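Local coordinates for protein 2-hydroxyisobutyryl-CoA synthetase (Aquincola tertiaricarbonis, PDB 6HE0) that belongs to the ANL superfamily of AMP-binding enzymes, built from a large N-terminal portion and a small C-terminal domain, and binds nucleotide ligands and coenzyme A, at residues V92-K97 and R339-D344; L413-E418 and V448-E453. All blocks are in the same frame, centred on the assembly; numbering follows the deposited sequence.

Interaction 1 comes first along the chain and closes before interaction 2 opens; their centres lie 30 Å apart, their nearest atoms about 13 Å, and they share no strand or helix. Interaction 1, in the large part of the enzyme, fastens the loop between helix 85-91 and helix 97-106 to strand 340-347 of the five-stranded antiparallel sheet. Interaction 2 pairs strand 412-419 with strand 451-454 in the mixed sheet of the C-terminal domain. Each contact has one end at a ligand: Asp344 of 339-344 meets 8LE, and Arg449 of 448-453 meets coenzyme A, which is also bonded to His227 of the large part.

Interaction 1: V92-K97 and R339-D344; sequences VPVVKK and RLLSGD. With 8LE ([[(2~{R},3~{S},4~{R},5~{R})-5-(6-aminopurin-9-yl)-3,4-bis(oxidanyl)oxolan-2-yl]methoxy-oxidanyl-phosphoryl] 2-methyl-2-oxidanyl-propanoate), chain B.
The guanidinium of Arg339 carries Val94 CG1 over one face, 3.5 Å from NH2, and meets Val92 O near an edge, tilted out of its plane. NE donates to that carbonyl at 2.8 Å, but the bond is bent: the angle at the hydrogen is 133°, and the donor sits above the carbonyl plane instead of on a lone pair. A bend at chi3 (48°) turns NE toward Val92, which has just left helix 85-91, while CD lies 3.7 Å from Val92 CB. Arginine suits this place because its other nitrogens are occupied too: NH1 forms a salt bridge with Glu307, and NH2 bonds to the carbonyl of Met314.

Two straighter backbone bonds flank Leu340. Val95 N reaches Arg339 O at 2.8 Å, and Leu341 N reaches Val95 O at 2.8 Å, making a single beta bridge between Val95 and Leu340. Branched apolar residues fill the space around it: Val95 CG1 touches Leu340 CD1 at 3.9 Å, and Val94 packs against Leu341 CB. Arg339 itself has a left-handed backbone conformation (phi 60°), and together with Leu340 it faces Tyr327 in a G1 beta bulge.

Further on, Ser342 OG accepts from Asp344 N in an ST turn. Asp344 OD1 then comes within 2.6 Å of O2' of 8LE and OD2 within 2.7 Å of O3'. An aspartate spanning both ribose hydroxyls is characteristic of the nucleotide site of ANL enzymes.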
# COMPACT_ATOMS: atom_id res chain seq x y z
N VAL A 92 -13.21 -17.87 -31.21
CA VAL A 92 -12.70 -16.67 -30.53
C VAL A 92 -11.18 -16.74 -30.44
O VAL A 92 -10.64 -17.65 -29.78
CB VAL A 92 -13.42 -16.40 -29.17
CG1 VAL A 92 -13.03 -15.05 -28.56
CG2 VAL A 92 -14.94 -16.51 -29.32
N PRO A 93 -10.45 -15.81 -31.11
CA PRO A 93 -8.97 -15.86 -31.03
C PRO A 93 -8.46 -15.48 -29.65
O PRO A 93 -9.11 -14.67 -28.96
CB PRO A 93 -8.55 -14.83 -32.09
CG PRO A 93 -9.67 -13.82 -32.09
CD PRO A 93 -10.91 -14.66 -31.90
N VAL A 94 -7.31 -16.03 -29.23
CA VAL A 94 -6.76 -15.67 -27.91
C VAL A 94 -6.15 -14.26 -27.93
O VAL A 94 -5.62 -13.80 -28.95
CB VAL A 94 -5.80 -16.71 -27.28
CG1 VAL A 94 -6.54 -18.00 -26.92
CG2 VAL A 94 -4.60 -16.99 -28.17
N VAL A 95 -6.23 -13.57 -26.79
CA VAL A 95 -5.61 -12.27 -26.59
C VAL A 95 -4.23 -12.56 -26.00
O VAL A 95 -4.11 -13.39 -25.11
CB VAL A 95 -6.44 -11.38 -25.60
CG1 VAL A 95 -5.64 -10.16 -25.15
CG2 VAL A 95 -7.76 -10.95 -26.22
N LYS A 96 -3.20 -11.85 -26.48
CA LYS A 96 -1.82 -11.93 -25.96
C LYS A 96 -1.54 -10.62 -25.24
O LYS A 96 -2.10 -9.58 -25.61
CB LYS A 96 -0.82 -12.08 -27.12
CG LYS A 96 -0.94 -13.35 -27.95
CD LYS A 96 0.02 -13.29 -29.13
CE LYS A 96 -0.18 -14.41 -30.13
NZ LYS A 96 0.74 -14.28 -31.30
N LYS A 97 -0.63 -10.64 -24.26
CA LYS A 97 -0.19 -9.46 -23.52
C LYS A 97 0.43 -8.38 -24.46
O LYS A 97 0.24 -7.19 -24.23
CB LYS A 97 0.77 -9.86 -22.40
CG LYS A 97 0.05 -10.04 -21.04
CD LYS A 97 0.87 -10.77 -19.96
CE LYS A 97 1.77 -9.85 -19.16
NZ LYS A 97 2.25 -10.51 -17.91
N ARG A 339 -10.63 -14.62 -23.31
CA ARG A 339 -9.68 -15.61 -23.82
C ARG A 339 -8.24 -15.07 -23.83
O ARG A 339 -7.55 -15.11 -24.85
CB ARG A 339 -10.11 -16.21 -25.18
CG ARG A 339 -11.24 -17.19 -25.01
CD ARG A 339 -11.71 -17.86 -26.25
NE ARG A 339 -10.65 -18.41 -27.09
CZ ARG A 339 -10.13 -19.63 -26.97
NH1 ARG A 339 -10.51 -20.43 -25.99
NH2 ARG A 339 -9.21 -20.04 -27.83
N LEU A 340 -7.81 -14.51 -22.67
CA LEU A 340 -6.43 -14.04 -22.53
C LEU A 340 -5.50 -15.27 -22.33
O LEU A 340 -5.68 -16.05 -21.40
CB LEU A 340 -6.30 -13.03 -21.35
CG LEU A 340 -4.83 -12.68 -20.94
CD1 LEU A 340 -4.08 -11.95 -22.07
CD2 LEU A 340 -4.80 -11.85 -19.67
N LEU A 341 -4.51 -15.42 -23.21
CA LEU A 341 -3.53 -16.51 -23.15
C LEU A 341 -2.57 -16.23 -22.01
O LEU A 341 -1.91 -15.20 -22.01
CB LEU A 341 -2.76 -16.62 -24.49
CG LEU A 341 -1.55 -17.61 -24.53
CD1 LEU A 341 -1.98 -19.03 -24.22
CD2 LEU A 341 -0.82 -17.56 -25.86
N SER A 342 -2.47 -17.14 -21.05
CA SER A 342 -1.56 -16.98 -19.94
C SER A 342 -0.10 -17.28 -20.33
O SER A 342 0.80 -16.59 -19.87
CB SER A 342 -1.98 -17.87 -18.78
OG SER A 342 -1.62 -19.21 -19.06
N GLY A 343 0.11 -18.34 -21.11
CA GLY A 343 1.43 -18.79 -21.50
C GLY A 343 2.07 -19.70 -20.47
O GLY A 343 3.19 -20.17 -20.66
N ASP A 344 1.35 -19.94 -19.34
CA ASP A 344 1.78 -20.84 -18.26
C ASP A 344 1.42 -22.25 -18.64
O ASP A 344 0.68 -22.45 -19.60
CB ASP A 344 0.98 -20.52 -17.00
CG ASP A 344 1.30 -19.16 -16.47
OD1 ASP A 344 2.50 -18.83 -16.39
OD2 ASP A 344 0.34 -18.38 -16.23
C2 8LE B . 2.55 -20.32 -10.24
CAA 8LE B . -1.72 -11.31 -9.35
CAZ 8LE B . -0.62 -12.37 -9.32
CAB 8LE B . -1.22 -13.75 -9.58
OAF 8LE B . -0.03 -12.38 -8.01
CAS 8LE B . 0.42 -12.02 -10.38
OAD 8LE B . 1.61 -12.17 -10.20
OAQ 8LE B . -0.01 -11.43 -11.64
PBC 8LE B . 0.96 -11.18 -12.89
OAI 8LE B . 0.10 -10.85 -14.09
OAE 8LE B . 1.93 -10.06 -12.66
O5' 8LE B . 1.83 -12.49 -13.17
C5' 8LE B . 1.19 -13.72 -13.46
C4' 8LE B . 2.27 -14.72 -13.79
O4' 8LE B . 3.07 -15.03 -12.63
C3' 8LE B . 1.61 -16.01 -14.22
O3' 8LE B . 1.64 -16.07 -15.64
C2' 8LE B . 2.45 -17.10 -13.58
O2' 8LE B . 3.54 -17.47 -14.44
C1' 8LE B . 3.09 -16.44 -12.37
N9 8LE B . 2.27 -16.81 -11.18
C8 8LE B . 1.43 -16.00 -10.51
N7 8LE B . 0.87 -16.69 -9.51
C5 8LE B . 1.31 -17.96 -9.59
C4 8LE B . 2.20 -18.03 -10.65
N3 8LE B . 2.82 -19.21 -10.95
N1 8LE B . 1.72 -20.27 -9.18
C6 8LE B . 1.07 -19.12 -8.85
N6 8LE B . 0.23 -19.10 -7.79

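Interaction 2: L413-E418 and V448-E453; sequences LLLRVE and VRAKVE. With COA (coenzyme A), chain D.
Leu413 and Lys451 begin a regular ladder of backbone bonds, with Lys451 N donating to Leu413 O at 2.7 Å. Lys451 O then accepts from Leu415 N, Leu415 O from Glu453 N, and Glu453 O from Val417 N at 2.9 Å, so the chain of donors and acceptors crosses back and forth as parallel strands require. Leu414 and Arg416 turn their backbone polar groups the other way, to Val403 and Arg401 of strand 399-405, while Val452 O takes a bond from Arg435. One water joins the ladder's start, accepting from Leu413 N and donating to Arg449 O.

The strands belong to a beta-alpha-beta crossover of the C-terminal domain, with helix 428-446 in the connection. That helix covers the face bearing Leu413, Leu415 and Val417; there Leu415 CD1 meets Val452 CG2 and Val417 CG2 meets Val452 CG1, compact branched residues suited to a buried sheet face.

On the other face, longer charged chains reach toward solvent. Lys451 NZ grips Glu453 OE1 at 2.8 Å, approaching from above the carboxylate plane, and OE2 makes a long salt bridge of 3.7 Å with Arg416 NE. Leu414 packs beside this network: CD1 lies 3.7 Å from Glu453 CG, and CD2 sits over one face of the Arg416 guanidinium, offset toward its rim.

Arg449 serves coenzyme A. Its N donates to O4A at 2.7 Å, and a bend at chi3 (39°) sets the guanidinium edge in plane with P1A, so that NE reaches O2A at 2.7 Å and NH2 reaches O1A at 2.8 Å. NH2 also forms a salt bridge with Glu412, which would help fix the rotation of the group.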
# COMPACT_ATOMS: atom_id res chain seq x y z
N LEU A 413 18.67 -12.47 -9.28
CA LEU A 413 18.81 -12.37 -10.71
C LEU A 413 20.22 -11.83 -10.94
O LEU A 413 20.49 -10.69 -10.57
CB LEU A 413 17.81 -11.33 -11.26
CG LEU A 413 17.26 -11.51 -12.69
CD1 LEU A 413 16.65 -10.23 -13.19
CD2 LEU A 413 18.30 -12.04 -13.66
N LEU A 414 21.08 -12.63 -11.59
CA LEU A 414 22.44 -12.24 -11.93
C LEU A 414 22.57 -12.00 -13.44
O LEU A 414 22.15 -12.85 -14.21
CB LEU A 414 23.47 -13.29 -11.44
CG LEU A 414 24.95 -13.06 -11.90
CD1 LEU A 414 25.54 -11.79 -11.31
CD2 LEU A 414 25.82 -14.24 -11.59
N LEU A 415 23.11 -10.83 -13.84
CA LEU A 415 23.39 -10.51 -15.25
C LEU A 415 24.87 -10.41 -15.42
O LEU A 415 25.52 -9.65 -14.70
CB LEU A 415 22.77 -9.19 -15.74
CG LEU A 415 21.29 -8.94 -15.52
CD1 LEU A 415 20.89 -7.61 -16.15
CD2 LEU A 415 20.42 -10.07 -16.07
N ARG A 416 25.41 -11.19 -16.35
CA ARG A 416 26.83 -11.14 -16.69
C ARG A 416 26.82 -10.40 -18.01
O ARG A 416 26.28 -10.90 -18.99
CB ARG A 416 27.41 -12.56 -16.81
CG ARG A 416 27.49 -13.26 -15.47
CD ARG A 416 28.59 -14.30 -15.44
NE ARG A 416 28.79 -14.75 -14.07
CZ ARG A 416 28.47 -15.95 -13.61
NH1 ARG A 416 27.98 -16.88 -14.44
NH2 ARG A 416 28.66 -16.26 -12.34
N VAL A 417 27.30 -9.16 -18.00
CA VAL A 417 27.22 -8.27 -19.14
C VAL A 417 28.58 -7.92 -19.71
O VAL A 417 29.51 -7.62 -18.96
CB VAL A 417 26.43 -7.00 -18.72
CG1 VAL A 417 26.13 -6.09 -19.92
CG2 VAL A 417 25.14 -7.35 -17.97
N GLU A 418 28.69 -7.95 -21.05
CA GLU A 418 29.92 -7.56 -21.72
C GLU A 418 29.95 -6.05 -21.92
O GLU A 418 28.98 -5.46 -22.42
CB GLU A 418 30.04 -8.21 -23.11
CG GLU A 418 30.39 -9.68 -23.09
CD GLU A 418 30.82 -10.27 -24.43
OE1 GLU A 418 30.56 -9.65 -25.49
OE2 GLU A 418 31.42 -11.36 -24.41
N VAL A 448 12.57 -4.89 -10.25
CA VAL A 448 13.30 -5.65 -9.20
C VAL A 448 14.76 -5.40 -9.38
O VAL A 448 15.22 -5.23 -10.52
CB VAL A 448 13.04 -7.20 -9.18
CG1 VAL A 448 11.62 -7.51 -8.67
CG2 VAL A 448 13.31 -7.86 -10.53
N ARG A 449 15.50 -5.46 -8.28
CA ARG A 449 16.95 -5.27 -8.24
C ARG A 449 17.61 -6.50 -8.84
O ARG A 449 17.38 -7.63 -8.39
CB ARG A 449 17.39 -5.08 -6.77
CG ARG A 449 18.89 -4.82 -6.52
CD ARG A 449 19.30 -5.01 -5.05
NE ARG A 449 18.62 -6.15 -4.43
CZ ARG A 449 19.00 -7.42 -4.53
NH1 ARG A 449 20.11 -7.73 -5.19
NH2 ARG A 449 18.29 -8.39 -3.99
N ALA A 450 18.40 -6.28 -9.88
CA ALA A 450 19.19 -7.36 -10.48
C ALA A 450 20.64 -7.14 -10.05
O ALA A 450 21.05 -5.99 -9.80
CB ALA A 450 19.09 -7.31 -11.99
N LYS A 451 21.41 -8.21 -9.95
CA LYS A 451 22.83 -8.07 -9.65
C LYS A 451 23.55 -8.06 -11.02
O LYS A 451 23.27 -8.91 -11.83
CB LYS A 451 23.34 -9.22 -8.76
CG LYS A 451 24.86 -9.12 -8.49
CD LYS A 451 25.32 -10.03 -7.37
CE LYS A 451 26.82 -10.17 -7.32
NZ LYS A 451 27.26 -11.60 -7.45
N VAL A 452 24.40 -7.06 -11.29
CA VAL A 452 25.12 -6.92 -12.56
C VAL A 452 26.65 -7.04 -12.37
O VAL A 452 27.23 -6.30 -11.57
CB VAL A 452 24.72 -5.62 -13.34
CG1 VAL A 452 25.52 -5.48 -14.63
CG2 VAL A 452 23.23 -5.60 -13.64
N GLU A 453 27.28 -7.97 -13.10
CA GLU A 453 28.73 -8.24 -13.10
C GLU A 453 29.24 -8.14 -14.54
O GLU A 453 28.55 -8.56 -15.47
CB GLU A 453 29.03 -9.66 -12.60
CG GLU A 453 28.71 -9.93 -11.14
CD GLU A 453 29.17 -11.30 -10.64
OE1 GLU A 453 29.28 -11.45 -9.40
OE2 GLU A 453 29.45 -12.20 -11.47
N1A COA D . 7.60 -9.63 -1.01
C2A COA D . 7.93 -8.99 0.11
N3A COA D . 9.09 -8.43 0.45
C4A COA D . 10.01 -8.61 -0.51
C5A COA D . 9.83 -9.25 -1.72
C6A COA D . 8.54 -9.79 -1.97
N6A COA D . 8.18 -10.38 -3.10
N7A COA D . 11.00 -9.26 -2.45
C8A COA D . 11.86 -8.66 -1.67
N9A COA D . 11.33 -8.22 -0.49
C1B COA D . 12.02 -7.47 0.57
C2B COA D . 13.39 -8.03 0.91
O2B COA D . 13.27 -9.19 1.72
C3B COA D . 14.09 -6.78 1.47
O3B COA D . 13.74 -6.52 2.84
P3B COA D . 14.59 -6.99 4.08
O7A COA D . 14.38 -6.04 5.15
O8A COA D . 14.06 -8.34 4.36
O9A COA D . 16.04 -7.13 3.65
C4B COA D . 13.49 -5.63 0.66
O4B COA D . 12.23 -6.13 0.15
C5B COA D . 14.35 -5.14 -0.47
O5B COA D . 14.72 -6.31 -1.25
P1A COA D . 15.37 -6.24 -2.71
O1A COA D . 15.70 -7.58 -3.24
O2A COA D . 16.58 -5.35 -2.77
O3A COA D . 14.23 -5.46 -3.50
P2A COA D . 13.36 -5.62 -4.82
O4A COA D . 14.19 -5.13 -5.93
O5A COA D . 12.98 -7.08 -4.99
O6A COA D . 12.04 -4.79 -4.52
CBP COA D . 9.74 -5.38 -3.97
CCP COA D . 11.18 -5.29 -3.47
CDP COA D . 8.83 -6.02 -2.92
CEP COA D . 9.26 -3.94 -4.25
CAP COA D . 9.74 -6.22 -5.28
OAP COA D . 10.30 -7.52 -5.13
C9P COA D . 8.39 -6.30 -5.99
O9P COA D . 7.88 -5.29 -6.48
N8P COA D . 7.79 -7.48 -6.06
C7P COA D . 6.47 -7.59 -6.66
C6P COA D . 6.10 -8.99 -6.93
C5P COA D . 5.07 -9.49 -5.96
O5P COA D . 5.30 -9.53 -4.75
N4P COA D . 3.95 -9.95 -6.50
C3P COA D . 3.12 -10.98 -5.90
C2P COA D . 2.01 -10.44 -5.02
S1P COA D . 2.09 -11.58 -3.61
O HOH W 1 18.24 -10.09 -7.73